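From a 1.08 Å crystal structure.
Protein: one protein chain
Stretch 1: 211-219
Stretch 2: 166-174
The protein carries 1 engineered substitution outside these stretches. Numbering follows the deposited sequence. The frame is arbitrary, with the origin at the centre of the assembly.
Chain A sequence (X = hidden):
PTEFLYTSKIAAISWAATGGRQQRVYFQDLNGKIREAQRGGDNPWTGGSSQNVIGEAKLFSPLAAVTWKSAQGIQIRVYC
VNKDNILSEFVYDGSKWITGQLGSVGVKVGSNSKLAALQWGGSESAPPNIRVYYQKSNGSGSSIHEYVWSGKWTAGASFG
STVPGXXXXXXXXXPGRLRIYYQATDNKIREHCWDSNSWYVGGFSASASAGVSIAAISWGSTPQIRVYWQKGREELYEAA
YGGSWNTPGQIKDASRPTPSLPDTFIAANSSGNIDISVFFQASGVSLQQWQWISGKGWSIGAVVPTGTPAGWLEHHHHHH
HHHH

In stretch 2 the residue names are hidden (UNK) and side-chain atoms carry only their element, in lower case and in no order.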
ATOM      1  N   GLY A 211       1.600  19.332  -0.602  1.00  6.75           N
ATOM      2  CA  GLY A 211       1.549  18.131   0.224  1.00  6.58           C
ATOM      3  C   GLY A 211       2.855  17.352   0.301  1.00  6.04           C
ATOM      4  O   GLY A 211       2.830  16.192   0.684  1.00  7.24           O
ATOM      5  N   VAL A 212       3.995  17.972  -0.012  1.00  5.57           N
ATOM      6  CA  VAL A 212       5.282  17.274   0.114  1.00  5.53           C
ATOM      7  C   VAL A 212       5.535  16.840   1.563  1.00  5.30           C
ATOM      8  O   VAL A 212       5.194  17.528   2.532  1.00  5.68           O
ATOM      9  CB  VAL A 212       6.460  18.126  -0.387  1.00  5.77           C
ATOM     10  CG1 VAL A 212       6.466  18.221  -1.899  1.00  6.21           C
ATOM     11  CG2 VAL A 212       6.505  19.510   0.254  1.00  5.91           C
ATOM     12  N   SER A 213       6.223  15.703   1.691  1.00  4.94           N
ATOM     13  CA  SER A 213       6.792  15.244   2.946  1.00  4.81           C
ATOM     14  C   SER A 213       8.127  15.965   3.163  1.00  4.63           C
ATOM     15  O   SER A 213       8.930  16.029   2.246  1.00  5.61           O
ATOM     16  CB  SER A 213       6.943  13.736   2.902  1.00  4.92           C
ATOM     17  OG  SER A 213       7.486  13.221   4.105  1.00  4.99           O
ATOM     18  N   ILE A 214       8.352  16.490   4.374  1.00  4.49           N
ATOM     19  CA  ILE A 214       9.485  17.379   4.673  1.00  4.73           C
ATOM     20  C   ILE A 214      10.333  16.763   5.787  1.00  4.79           C
ATOM     21  O   ILE A 214       9.809  16.211   6.741  1.00  5.18           O
ATOM     22  CB  ILE A 214       8.979  18.782   5.074  1.00  5.09           C
ATOM     23  CG1 ILE A 214       8.173  19.412   3.936  1.00  5.47           C
ATOM     24  CG2 ILE A 214      10.114  19.692   5.535  1.00  5.50           C
ATOM     25  CD1 ILE A 214       7.433  20.668   4.319  1.00  6.13           C
ATOM     26  N   ALA A 215      11.654  16.919   5.682  1.00  4.84           N
ATOM     27  CA  ALA A 215      12.570  16.553   6.749  1.00  5.02           C
ATOM     28  C   ALA A 215      13.686  17.597   6.793  1.00  5.11           C
ATOM     29  O   ALA A 215      13.949  18.271   5.798  1.00  6.67           O
ATOM     30  CB  ALA A 215      13.121  15.160   6.536  1.00  5.66           C
ATOM     31  N   ALA A 216      14.333  17.739   7.947  1.00  4.77           N
ATOM     32  CA  ALA A 216      15.430  18.698   8.061  1.00  4.90           C
ATOM     33  C   ALA A 216      16.477  18.158   9.027  1.00  5.03           C
ATOM     34  O   ALA A 216      16.135  17.546  10.039  1.00  5.78           O
ATOM     35  CB  ALA A 216      14.934  20.047   8.527  1.00  5.60           C
ATOM     36  N   ILE A 217      17.743  18.440   8.704  1.00  5.06           N
ATOM     37  CA  ILE A 217      18.891  18.084   9.533  1.00  5.39           C
ATOM     38  C   ILE A 217      19.831  19.289   9.592  1.00  5.37           C
ATOM     39  O   ILE A 217      19.751  20.215   8.781  1.00  5.74           O
ATOM     40  CB  ILE A 217      19.629  16.849   8.980  1.00  6.42           C
ATOM     41  CG1 ILE A 217      20.161  17.125   7.568  1.00  7.84           C
ATOM     42  CG2 ILE A 217      18.727  15.626   9.030  1.00  7.29           C
ATOM     43  CD1 ILE A 217      21.134  16.111   7.030  1.00  9.00           C
ATOM     44  N   SER A 218      20.772  19.242  10.531  1.00  5.32           N
ATOM     45  CA  SER A 218      21.767  20.291  10.650  1.00  5.49           C
ATOM     46  C   SER A 218      22.973  19.752  11.416  1.00  5.94           C
ATOM     47  O   SER A 218      22.858  18.777  12.156  1.00  6.58           O
ATOM     48  CB  SER A 218      21.200  21.517  11.328  1.00  5.82           C
ATOM     49  OG  SER A 218      20.849  21.249  12.678  1.00  6.48           O
ATOM     50  N   TRP A 219      24.113  20.416  11.239  1.00  6.25           N
ATOM     51  CA  TRP A 219      25.313  20.076  11.973  1.00  6.57           C
ATOM     52  C   TRP A 219      26.292  21.241  11.893  1.00  6.65           C
ATOM     53  O   TRP A 219      26.134  22.156  11.091  1.00  7.18           O
ATOM     54  CB  TRP A 219      25.961  18.788  11.446  1.00  7.15           C
ATOM     55  CG  TRP A 219      26.619  18.929  10.106  1.00  7.66           C
ATOM     56  CD1 TRP A 219      27.947  19.104   9.831  1.00  8.89           C
ATOM     57  CD2 TRP A 219      25.952  18.877   8.833  1.00  8.11           C
ATOM     58  NE1 TRP A 219      28.139  19.175   8.476  1.00  9.56           N
ATOM     59  CE2 TRP A 219      26.934  19.039   7.835  1.00  9.39           C
ATOM     60  CE3 TRP A 219      24.619  18.692   8.441  1.00  8.30           C
ATOM     61  CZ2 TRP A 219      26.608  19.043   6.477  1.00  9.84           C
ATOM     62  CZ3 TRP A 219      24.301  18.691   7.100  1.00  9.48           C
ATOM     63  CH2 TRP A 219      25.289  18.858   6.132  1.00 10.23           C
ATOM     64  N   UNK A 166       0.288  19.469   6.756  1.00  5.19           N
ATOM     65  CA  UNK A 166       1.616  19.800   6.240  1.00  4.93           C
ATOM     66  C   UNK A 166       2.692  18.837   6.747  1.00  4.77           C
ATOM     67  O   UNK A 166       2.707  18.419   7.910  1.00  4.97           O
ATOM     68  c   UNK A 166       2.011  21.229   6.639  1.00  5.05           C
ATOM     69  c   UNK A 166       2.094  21.439   8.136  1.00  5.32           C
ATOM     70  o   UNK A 166       3.267  21.537   6.040  1.00  5.07           O
ATOM     71  N   UNK A 167       3.687  18.608   5.891  1.00  4.57           N
ATOM     72  CA  UNK A 167       4.959  18.119   6.368  1.00  4.76           C
ATOM     73  C   UNK A 167       5.561  19.097   7.364  1.00  4.69           C
ATOM     74  O   UNK A 167       5.307  20.305   7.297  1.00  4.91           O
ATOM     75  N   UNK A 168       6.364  18.571   8.289  1.00  4.59           N
ATOM     76  CA  UNK A 168       7.072  19.384   9.280  1.00  4.67           C
ATOM     77  C   UNK A 168       8.482  18.817   9.417  1.00  4.63           C
ATOM     78  O   UNK A 168       8.633  17.632   9.678  1.00  5.25           O
ATOM     79  c   UNK A 168       4.129  19.465  11.870  1.00  6.84           C
ATOM     80  c   UNK A 168       6.378  19.401  10.660  1.00  5.25           C
ATOM     81  c   UNK A 168       4.877  19.683  10.570  1.00  5.86           C
ATOM     82  c   UNK A 168       7.084  20.395  11.574  1.00  5.51           C
ATOM     83  N   UNK A 169       9.485  19.680   9.236  1.00  5.05           N
ATOM     84  CA  UNK A 169      10.865  19.370   9.549  1.00  5.36           C
ATOM     85  C   UNK A 169      11.302  20.168  10.763  1.00  5.41           C
ATOM     86  O   UNK A 169      10.892  21.313  10.916  1.00  7.14           O
ATOM     87  N   UNK A 170      12.100  19.568  11.643  1.00  5.09           N
ATOM     88  CA  UNK A 170      12.516  20.249  12.869  1.00  4.93           C
ATOM     89  C   UNK A 170      13.963  19.881  13.187  1.00  5.13           C
ATOM     90  O   UNK A 170      14.291  18.707  13.290  1.00  6.22           O
ATOM     91  c   UNK A 170      11.610  19.881  14.018  1.00  5.42           C
ATOM     92  N   UNK A 171      14.814  20.888  13.390  1.00  4.82           N
ATOM     93  CA  UNK A 171      16.206  20.607  13.711  1.00  5.14           C
ATOM     94  C   UNK A 171      16.732  21.648  14.701  1.00  5.30           C
ATOM     95  O   UNK A 171      16.401  22.832  14.613  1.00  5.55           O
ATOM     96  o   UNK A 171      18.362  20.072  12.744  1.00  6.64           O
ATOM     97  c   UNK A 171      17.106  21.777  11.627  1.00  6.07           C
ATOM     98  c   UNK A 171      17.036  20.495  12.424  1.00  5.64           C
ATOM     99  N   UNK A 172      17.563  21.181  15.640  1.00  5.60           N
ATOM    100  CA  UNK A 172      18.297  22.049  16.548  1.00  5.72           C
ATOM    101  C   UNK A 172      19.652  22.348  15.907  1.00  6.03           C
ATOM    102  O   UNK A 172      20.531  21.491  15.878  1.00  7.17           O
ATOM    103  c   UNK A 172      18.459  21.402  17.903  1.00  6.26           C
ATOM    104  N   UNK A 173      19.796  23.559  15.369  1.00  6.15           N
ATOM    105  CA  UNK A 173      20.989  23.929  14.596  1.00  6.56           C
ATOM    106  C   UNK A 173      22.151  24.314  15.515  1.00  7.32           C
ATOM    107  O   UNK A 173      23.273  24.481  15.050  1.00  8.44           O
ATOM    108  c   UNK A 173      20.358  26.390  14.261  1.00  7.43           C
ATOM    109  c   UNK A 173      20.669  25.049  13.587  1.00  7.06           C
ATOM    110  c   UNK A 173      19.557  24.613  12.644  1.00  7.11           C
ATOM    111  c   UNK A 173      20.363  27.563  13.299  1.00  7.55           C
ATOM    112  N   UNK A 174      21.864  24.483  16.803  1.00  7.67           N
ATOM    113  CA  UNK A 174      22.852  24.761  17.819  1.00  8.08           C
ATOM    114  C   UNK A 174      22.169  24.659  19.171  1.00  8.02           C
ATOM    115  O   UNK A 174      20.967  24.406  19.223  1.00  7.74           O
TER
HETATM  116  O   HOH W   1       3.257  19.306   3.045  1.00  5.71           O
HETATM  117  O   HOH W   2       7.181  15.997   7.415  1.00  7.53           O
HETATM  118  O   HOH W   3      22.347  20.030  14.784  1.00 28.08           O

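Position 166 carries three side-chain atoms, a carbon bearing one oxygen and one carbon, and makes no contact with stretch 1. A beta-branched hydroxyl side chain is threonine. Thr166 turns its hydroxyl back onto its own stretch, where OG1 donates a hydrogen bond to the backbone O of position 167 at 2.7 Å.

Position 167 has no side-chain atoms and is therefore glycine. A CB here would point toward stretch 1 and lie 2.8 Å from Val212 O and 2.9 Å from Ile214 N, both clashes. The bare backbone leaves room for close packing: Ile214 CD1 lies 3.7 Å from Gly167 O, and water 1 accepts from Gly167 N (3.0 Å) and donates to Val212 O (2.7 Å).

Position 168 shows four carbons, forked at the first, with one arm two carbons long: isoleucine. The CA-to-CB bond of Ile168 points away from stretch 1, so this buried aliphatic group packs on the other side while its backbone serves the contact. Water 2 accepts from Ile168 N (2.8 Å) and donates to Ile214 O (2.7 Å).

Position 169 again lacks a side chain, so it is glycine. A CB would sit tightly, 3.2 Å from Ala216 CB and 3.3 Å from Ile214 CG2. Without one, Gly169 CA approaches Ala215 CA to 4.3 Å.

Position 170 has a single carbon, pointing away from stretch 1. This is alanine, and Ala170 adds little to the contact.

Position 171 has one carbon carrying an oxygen and a carbon, directed toward stretch 1. It is threonine: the methyl CG2 of Thr171 lies 4.2 Å from Ala216 CB, while its OG1 forms a 2.8 Å hydrogen bond with Ser218 OG. Its branched side chain thus offers both a nonpolar and a polar surface.

Position 172 has one carbon, pointing away: alanine. The backbone of Ala172 matters more, because its O accepts from water 3 at 2.6 Å.

Position 173 has four carbons, forked at the first with a two-carbon arm, and is isoleucine. The CG2 of Ile173 comes within 3.6 Å of Ser218 OG, whereas the end of the side chain leads away into a buried setting.

Position 174 has no side-chain atoms. Gly174 touches nothing in stretch 1.

The two strands run nearly parallel, at 7°, yet no direct backbone hydrogen bond joins them. Waters bridge their backbones instead, small residues permit close packing between, and the Thr171–Ser218 hydroxyl pair supplies the direct hydrogen bond.

Stretch 2, residues 166-174: TGIGATAIG
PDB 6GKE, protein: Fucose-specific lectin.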